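Local coordinates for protein putative acetyltransferase (Nocardia farcinica, PDB 3D9W) that probably transfers acetyl groups to arylamine substrates, as an arylamine N-acetyltransferase, at residues 25-30 / 38-43. Sequence-based numbering, arbitrary orientation.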
ATOM      1  N   ILE A  25       1.115   8.495  12.494  1.00 24.83           N
ATOM      2  CA  ILE A  25       1.278   9.007  11.134  1.00 24.31           C
ATOM      3  C   ILE A  25       1.440  10.510  11.126  1.00 24.95           C
ATOM      4  O   ILE A  25       1.784  11.103  10.106  1.00 25.47           O
ATOM      5  CB  ILE A  25       0.090   8.637  10.231  1.00 23.77           C
ATOM      6  CG1 ILE A  25      -1.161   9.418  10.654  1.00 23.27           C
ATOM      7  CG2 ILE A  25      -0.132   7.125  10.275  1.00 24.29           C
ATOM      8  CD1 ILE A  25      -2.373   9.159   9.760  1.00 19.72           C
ATOM      9  N   GLY A  26       1.179  11.127  12.272  1.00 25.66           N
ATOM     10  CA  GLY A  26       1.330  12.567  12.382  1.00 25.52           C
ATOM     11  C   GLY A  26       0.134  13.385  11.947  1.00 25.97           C
ATOM     12  O   GLY A  26       0.283  14.484  11.418  1.00 25.73           O
ATOM     13  N   PHE A  27      -1.064  12.862  12.159  1.00 26.76           N
ATOM     14  CA  PHE A  27      -2.244  13.611  11.775  1.00 27.00           C
ATOM     15  C   PHE A  27      -2.328  14.861  12.652  1.00 27.53           C
ATOM     16  O   PHE A  27      -1.863  14.860  13.790  1.00 28.16           O
ATOM     17  CB  PHE A  27      -3.497  12.761  11.958  1.00 27.06           C
ATOM     18  CG  PHE A  27      -4.717  13.371  11.341  1.00 28.38           C
ATOM     19  CD1 PHE A  27      -4.791  13.556   9.961  1.00 28.54           C
ATOM     20  CD2 PHE A  27      -5.771  13.801  12.132  1.00 27.14           C
ATOM     21  CE1 PHE A  27      -5.895  14.165   9.383  1.00 29.03           C
ATOM     22  CE2 PHE A  27      -6.878  14.413  11.560  1.00 27.94           C
ATOM     23  CZ  PHE A  27      -6.941  14.596  10.183  1.00 28.81           C
ATOM     24  N   ALA A  28      -2.914  15.933  12.139  1.00 27.42           N
ATOM     25  CA  ALA A  28      -3.014  17.139  12.942  1.00 27.94           C
ATOM     26  C   ALA A  28      -4.218  18.008  12.591  1.00 28.14           C
ATOM     27  O   ALA A  28      -4.373  19.118  13.115  1.00 28.21           O
ATOM     28  CB  ALA A  28      -1.728  17.943  12.813  1.00 28.86           C
ATOM     29  N   GLY A  29      -5.076  17.500  11.715  1.00 27.93           N
ATOM     30  CA  GLY A  29      -6.241  18.267  11.314  1.00 28.42           C
ATOM     31  C   GLY A  29      -7.514  17.946  12.077  1.00 29.17           C
ATOM     32  O   GLY A  29      -7.495  17.209  13.061  1.00 28.56           O
ATOM     33  N   GLU A  30      -8.626  18.514  11.611  1.00 30.66           N
ATOM     34  CA  GLU A  30      -9.935  18.307  12.225  1.00 31.48           C
ATOM     35  C   GLU A  30     -10.377  16.858  12.111  1.00 30.78           C
ATOM     36  O   GLU A  30     -10.324  16.274  11.025  1.00 30.02           O
ATOM     37  CB  GLU A  30     -10.980  19.209  11.564  1.00 33.70           C
ATOM     38  CG  GLU A  30     -12.372  18.597  11.526  1.00 36.66           C
ATOM     39  CD  GLU A  30     -13.446  19.599  11.178  1.00 38.45           C
ATOM     40  OE1 GLU A  30     -13.384  20.177  10.065  1.00 39.76           O
ATOM     41  OE2 GLU A  30     -14.348  19.806  12.025  1.00 39.97           O
ATOM     42  N   LEU A  38      -9.390  13.604   4.691  1.00 25.13           N
ATOM     43  CA  LEU A  38      -9.005  12.470   3.857  1.00 22.53           C
ATOM     44  C   LEU A  38      -7.721  12.756   3.110  1.00 21.95           C
ATOM     45  O   LEU A  38      -6.863  11.892   2.996  1.00 23.38           O
ATOM     46  CB  LEU A  38     -10.106  12.128   2.854  1.00 20.23           C
ATOM     47  CG  LEU A  38      -9.912  10.837   2.058  1.00 17.73           C
ATOM     48  CD1 LEU A  38      -9.893   9.640   2.988  1.00 16.33           C
ATOM     49  CD2 LEU A  38     -11.033  10.711   1.062  1.00 17.28           C
ATOM     50  N   ARG A  39      -7.588  13.969   2.595  1.00 22.04           N
ATOM     51  CA  ARG A  39      -6.383  14.331   1.866  1.00 22.85           C
ATOM     52  C   ARG A  39      -5.155  14.324   2.765  1.00 22.74           C
ATOM     53  O   ARG A  39      -4.041  14.178   2.279  1.00 21.48           O
ATOM     54  CB  ARG A  39      -6.539  15.701   1.207  1.00 23.22           C
ATOM     55  CG  ARG A  39      -7.306  15.683  -0.112  1.00 25.08           C
ATOM     56  CD  ARG A  39      -7.482  17.100  -0.642  1.00 27.61           C
ATOM     57  NE  ARG A  39      -6.217  17.850  -0.700  1.00 28.21           N
ATOM     58  CZ  ARG A  39      -5.402  17.894  -1.753  1.00 27.96           C
ATOM     59  NH1 ARG A  39      -5.706  17.233  -2.868  1.00 26.73           N
ATOM     60  NH2 ARG A  39      -4.280  18.601  -1.686  1.00 26.85           N
ATOM     61  N   GLU A  40      -5.355  14.474   4.075  1.00 23.35           N
ATOM     62  CA  GLU A  40      -4.217  14.460   4.997  1.00 23.19           C
ATOM     63  C   GLU A  40      -3.960  13.061   5.536  1.00 21.77           C
ATOM     64  O   GLU A  40      -2.821  12.673   5.759  1.00 19.88           O
ATOM     65  CB  GLU A  40      -4.431  15.404   6.174  1.00 24.10           C
ATOM     66  CG  GLU A  40      -3.123  15.763   6.861  1.00 25.12           C
ATOM     67  CD  GLU A  40      -3.333  16.323   8.250  1.00 27.25           C
ATOM     68  OE1 GLU A  40      -4.279  17.131   8.421  1.00 28.73           O
ATOM     69  OE2 GLU A  40      -2.550  15.961   9.161  1.00 26.24           O
ATOM     70  N   LEU A  41      -5.028  12.307   5.751  1.00 21.85           N
ATOM     71  CA  LEU A  41      -4.893  10.953   6.245  1.00 23.05           C
ATOM     72  C   LEU A  41      -4.036  10.171   5.262  1.00 23.13           C
ATOM     73  O   LEU A  41      -3.061   9.529   5.648  1.00 24.23           O
ATOM     74  CB  LEU A  41      -6.269  10.307   6.383  1.00 24.18           C
ATOM     75  CG  LEU A  41      -7.188  10.894   7.463  1.00 25.39           C
ATOM     76  CD1 LEU A  41      -8.525  10.146   7.494  1.00 24.18           C
ATOM     77  CD2 LEU A  41      -6.504  10.779   8.817  1.00 24.22           C
ATOM     78  N   VAL A  42      -4.392  10.249   3.984  1.00 22.10           N
ATOM     79  CA  VAL A  42      -3.658   9.548   2.939  1.00 21.98           C
ATOM     80  C   VAL A  42      -2.191   9.954   2.860  1.00 23.12           C
ATOM     81  O   VAL A  42      -1.298   9.114   2.719  1.00 23.24           O
ATOM     82  CB  VAL A  42      -4.301   9.793   1.575  1.00 20.17           C
ATOM     83  CG1 VAL A  42      -3.516   9.077   0.492  1.00 17.83           C
ATOM     84  CG2 VAL A  42      -5.732   9.313   1.606  1.00 19.85           C
ATOM     85  N   TYR A  43      -1.947  11.249   2.949  1.00 23.40           N
ATOM     86  CA  TYR A  43      -0.600  11.780   2.882  1.00 24.11           C
ATOM     87  C   TYR A  43       0.271  11.322   4.059  1.00 24.39           C
ATOM     88  O   TYR A  43       1.375  10.804   3.867  1.00 23.78           O
ATOM     89  CB  TYR A  43      -0.688  13.304   2.828  1.00 24.84           C
ATOM     90  CG  TYR A  43       0.631  14.025   2.730  1.00 26.10           C
ATOM     91  CD1 TYR A  43       1.463  14.151   3.844  1.00 27.50           C
ATOM     92  CD2 TYR A  43       1.027  14.625   1.537  1.00 26.48           C
ATOM     93  CE1 TYR A  43       2.657  14.865   3.779  1.00 28.44           C
ATOM     94  CE2 TYR A  43       2.216  15.343   1.455  1.00 28.46           C
ATOM     95  CZ  TYR A  43       3.026  15.462   2.584  1.00 29.98           C
ATOM     96  OH  TYR A  43       4.187  16.199   2.524  1.00 31.89           O
TER
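Helix 18-25 stops at Gly26, and the loop that follows lies along helix 35-48, held chiefly by the Glu40 carboxylate and by Leu41. The polar part belongs to Glu40. Its CG stands anti to the backbone N and the chain runs on extended, long enough for the carboxylate to meet the loop backbone. There Glu40 OE2 accepts the N-H of Ala28, 3.0 Å from Ala28 N, through its syn lone pair, in a bent bond of 138° at the hydrogen. The same oxygen makes a salt bridge with Arg44, one turn further along the helix. Glu40 OE1 is 3.4 Å from Gly29 N, but the angle is too poor for a hydrogen bond. Gly29, having no side chain, lets its backbone N come this close to the carboxylate. The carboxylate plane lies within 22° of the Phe27 ring plane, though the two side chains cross obliquely, with Glu40 OE2 3.4 Å from CD1 of Phe27.

The apolar part centres on Phe27, whose CG is anti to its backbone N, which brings the ring against the helix. Leu41 lays CD2 over one ring face, 3.8 Å from the Phe27 ring centroid and 29° off the normal, a CH-pi contact. Beyond the ring, Leu41 also packs on Phe89 and Leu93 of helix 82-95.

The turn itself rests on Gly26, the C-prime residue of a Schellman motif, since glycine readily adopts positive phi. In this packing of two successive helices and the loop between them, Glu40 OE2 is gripped by both an amide and a guanidinium, which should favour the ionised carboxylate and fix the loop to the helix.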